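Local coordinates for fucolectin-related protein (PDB 2WMF) that probably hydrolyses glycosidic bonds in host blood-group carbohydrate antigens, acting as a family 98 glycoside hydrolase of Streptococcus pneumoniae, at residues A[229-234]-A[329-334]. Residues are numbered along the deposited sequence; the frame is centred on the assembly and turned at random.
Sequences FWLSGL and EEVVNR
The carbonyl oxygen of Val331 is held by Thr335 OG1, just past 329-334, and receives a weak second bond from Arg334 N at 3.4 Å. The side chain of Val331 does apolar work, and the contact illustrates how the end of one helix can join the side of a short one through a branched residue, with no hydrogen bond across the interface. The two methyls of Val331 divide the task. CG1 meets the fork of Leu231, 3.7 Å from Leu231 CD2 and 3.9 Å from Leu231 CD1, the two side chains running nearly perpendicular. CG2 lies in the plane of the Trp230 indole, at its six-membered edge, 4.0 Å from Trp230 CZ3. The same methyl also sits over the centre of the Arg334 guanidinium, lying between the ring edge and one face of that group. With CG anti to the backbone N (chi1 171°), the indole of Trp230 runs out toward 329-334. Leu231 CD2 has a second neighbour in Val332 CG2 at 3.8 Å, the two side chains passing antiparallel, which places this methyl against both valines. Just beyond, a Schellman motif ends the first helix: Leu234 N bonds Phe229 O at 3.0 Å, Gly233 N bonds Trp230 O at 3.1 Å, and Gly233 takes a positive phi of 82°. Helix 219-231, which links barrel strands 207-212 and 237-243 of the (beta/alpha)8 fold, packs by its C-terminal end against helix 328-334, which follows the last barrel helix, 307-322; Trp230 also meets Trp238 of strand 237-243, with ring planes at about 50°.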
ATOM      1  N   PHE A 229      -0.881   7.649  14.238  1.00  6.81           N
ATOM      2  CA  PHE A 229      -1.450   6.746  15.292  1.00  7.27           C
ATOM      3  C   PHE A 229      -0.414   5.708  15.751  1.00  7.98           C
ATOM      4  O   PHE A 229      -0.272   5.429  16.939  1.00  7.77           O
ATOM      5  CB  PHE A 229      -2.681   5.996  14.774  1.00  7.22           C
ATOM      6  CG  PHE A 229      -3.925   6.851  14.528  1.00  7.20           C
ATOM      7  CD1 PHE A 229      -4.247   7.941  15.308  1.00  7.76           C
ATOM      8  CD2 PHE A 229      -4.798   6.471  13.529  1.00  7.04           C
ATOM      9  CE1 PHE A 229      -5.426   8.626  15.083  1.00  8.90           C
ATOM     10  CE2 PHE A 229      -5.951   7.146  13.298  1.00  8.71           C
ATOM     11  CZ  PHE A 229      -6.272   8.228  14.042  1.00  9.22           C
ATOM     12  N   TRP A 230       0.307   5.150  14.800  1.00  7.25           N
ATOM     13  CA  TRP A 230       1.359   4.154  15.052  1.00  8.15           C
ATOM     14  C   TRP A 230       2.466   4.830  15.867  1.00  8.55           C
ATOM     15  O   TRP A 230       2.906   4.303  16.879  1.00  9.12           O
ATOM     16  CB  TRP A 230       1.886   3.642  13.710  1.00  8.73           C
ATOM     17  CG  TRP A 230       3.100   2.783  13.775  1.00  7.22           C
ATOM     18  CD1 TRP A 230       3.235   1.574  14.432  1.00  8.69           C
ATOM     19  CD2 TRP A 230       4.362   3.059  13.165  1.00  7.50           C
ATOM     20  NE1 TRP A 230       4.535   1.101  14.256  1.00  8.95           N
ATOM     21  CE2 TRP A 230       5.214   1.988  13.450  1.00  8.25           C
ATOM     22  CE3 TRP A 230       4.831   4.099  12.336  1.00  9.58           C
ATOM     23  CZ2 TRP A 230       6.520   1.937  12.959  1.00  9.36           C
ATOM     24  CZ3 TRP A 230       6.130   4.049  11.875  1.00  9.41           C
ATOM     25  CH2 TRP A 230       6.949   2.974  12.172  1.00  8.50           C
ATOM     26  N   LEU A 231       2.913   6.009  15.423  1.00  8.61           N
ATOM     27  CA  LEU A 231       3.992   6.739  16.118  1.00  8.02           C
ATOM     28  C   LEU A 231       3.569   7.144  17.538  1.00  8.09           C
ATOM     29  O   LEU A 231       4.419   7.314  18.433  1.00  9.93           O
ATOM     30  CB  LEU A 231       4.388   7.969  15.304  1.00  8.37           C
ATOM     31  CG  LEU A 231       5.145   7.657  14.017  1.00  8.97           C
ATOM     32  CD1 LEU A 231       5.269   8.839  12.988  1.00  9.33           C
ATOM     33  CD2 LEU A 231       6.543   7.083  14.346  1.00 11.16           C
ATOM     34  N   SER A 232       2.260   7.339  17.742  1.00  8.93           N
ATOM     35  CA  SER A 232       1.694   7.729  19.032  1.00  8.71           C
ATOM     36  C   SER A 232       1.425   6.562  19.995  1.00  9.49           C
ATOM     37  O   SER A 232       0.940   6.785  21.109  1.00 10.23           O
ATOM     38  CB  SER A 232       0.380   8.497  18.803  1.00  9.12           C
ATOM     39  OG  SER A 232       0.554   9.696  18.043  1.00  9.15           O
ATOM     40  N   GLY A 233       1.691   5.342  19.531  1.00  8.82           N
ATOM     41  CA  GLY A 233       1.511   4.140  20.348  1.00  8.73           C
ATOM     42  C   GLY A 233       0.104   3.607  20.412  1.00  9.62           C
ATOM     43  O   GLY A 233      -0.210   2.775  21.281  1.00 11.09           O
ATOM     44  N   LEU A 234      -0.775   4.057  19.529  1.00  9.01           N
ATOM     45  CA  LEU A 234      -2.172   3.605  19.519  1.00  9.12           C
ATOM     46  C   LEU A 234      -2.421   2.314  18.718  1.00  9.05           C
ATOM     47  O   LEU A 234      -3.450   1.691  18.881  1.00 10.49           O
ATOM     48  CB  LEU A 234      -3.063   4.742  19.013  1.00  8.27           C
ATOM     49  CG  LEU A 234      -3.077   6.006  19.883  1.00  9.09           C
ATOM     50  CD1 LEU A 234      -3.848   7.159  19.218  1.00  9.10           C
ATOM     51  CD2 LEU A 234      -3.633   5.721  21.297  1.00 10.95           C
ATOM     52  N   GLU A 329      11.395   3.657  15.915  1.00  9.97           N
ATOM     53  CA  GLU A 329      12.429   4.559  16.417  1.00 10.66           C
ATOM     54  C   GLU A 329      13.196   5.257  15.271  1.00  9.89           C
ATOM     55  O   GLU A 329      13.547   6.425  15.379  1.00  9.63           O
ATOM     56  CB  GLU A 329      13.358   3.832  17.411  1.00 11.31           C
ATOM     57  CG  GLU A 329      14.130   2.693  16.841  1.00 12.30           C
ATOM     58  CD  GLU A 329      13.443   1.323  16.935  1.00 14.59           C
ATOM     59  OE1 GLU A 329      12.217   1.207  17.083  1.00 14.10           O
ATOM     60  OE2 GLU A 329      14.161   0.314  16.819  1.00 15.35           O
ATOM     61  N   GLU A 330      13.371   4.554  14.153  1.00  9.23           N
ATOM     62  CA  GLU A 330      13.993   5.191  12.959  1.00 10.49           C
ATOM     63  C   GLU A 330      13.093   6.337  12.413  1.00 10.06           C
ATOM     64  O   GLU A 330      13.589   7.403  12.031  1.00  9.86           O
ATOM     65  CB  GLU A 330      14.272   4.180  11.858  1.00 10.59           C
ATOM     66  CG  GLU A 330      15.445   3.230  12.106  1.00 13.76           C
ATOM     67  CD  GLU A 330      15.469   2.170  11.004  1.00 16.98           C
ATOM     68  OE1 GLU A 330      16.021   2.574   9.969  1.00 25.78           O
ATOM     69  OE2 GLU A 330      14.878   1.036  11.134  1.00 20.28           O
ATOM     70  N   VAL A 331      11.790   6.079  12.357  1.00  9.67           N
ATOM     71  CA  VAL A 331      10.846   7.114  11.939  1.00 10.14           C
ATOM     72  C   VAL A 331      10.825   8.267  12.927  1.00 10.50           C
ATOM     73  O   VAL A 331      10.959   9.423  12.520  1.00 11.33           O
ATOM     74  CB  VAL A 331       9.474   6.535  11.630  1.00 10.08           C
ATOM     75  CG1 VAL A 331       8.487   7.629  11.191  1.00  9.49           C
ATOM     76  CG2 VAL A 331       9.593   5.481  10.534  1.00  9.64           C
ATOM     77  N   VAL A 332      10.727   7.979  14.217  1.00 10.90           N
ATOM     78  CA  VAL A 332      10.815   9.053  15.218  1.00 11.29           C
ATOM     79  C   VAL A 332      12.102   9.880  15.030  1.00 11.57           C
ATOM     80  O   VAL A 332      12.088  11.122  14.965  1.00 11.60           O
ATOM     81  CB  VAL A 332      10.690   8.499  16.660  1.00 11.51           C
ATOM     82  CG1 VAL A 332      11.145   9.550  17.691  1.00 12.56           C
ATOM     83  CG2 VAL A 332       9.250   8.020  16.887  1.00 12.79           C
ATOM     84  N   ASN A 333      13.224   9.196  14.868  1.00 11.14           N
ATOM     85  CA  ASN A 333      14.502   9.901  14.900  1.00 11.88           C
ATOM     86  C   ASN A 333      14.791  10.764  13.674  1.00 11.48           C
ATOM     87  O   ASN A 333      15.514  11.762  13.782  1.00 14.04           O
ATOM     88  CB  ASN A 333      15.626   8.961  15.276  1.00 12.98           C
ATOM     89  CG  ASN A 333      15.577   8.633  16.783  1.00 13.30           C
ATOM     90  OD1 ASN A 333      15.262   9.524  17.584  1.00 19.63           O
ATOM     91  ND2 ASN A 333      15.821   7.399  17.160  1.00 21.53           N
ATOM     92  N   ARG A 334      14.154  10.463  12.548  1.00  9.82           N
ATOM     93  CA  ARG A 334      14.297  11.286  11.339  1.00  9.96           C
ATOM     94  C   ARG A 334      13.286  12.449  11.284  1.00  9.69           C
ATOM     95  O   ARG A 334      13.357  13.299  10.386  1.00  9.85           O
ATOM     96  CB  ARG A 334      14.145  10.408  10.085  1.00 10.11           C
ATOM     97  CG  ARG A 334      12.691  10.154   9.724  1.00 10.38           C
ATOM     98  CD  ARG A 334      12.533   9.063   8.714  1.00  9.14           C
ATOM     99  NE  ARG A 334      11.134   8.862   8.373  1.00  7.95           N
ATOM    100  CZ  ARG A 334      10.668   7.930   7.545  1.00  7.40           C
ATOM    101  NH1 ARG A 334      11.486   7.063   6.979  1.00  9.22           N
ATOM    102  NH2 ARG A 334       9.363   7.910   7.291  1.00  8.39           N
TER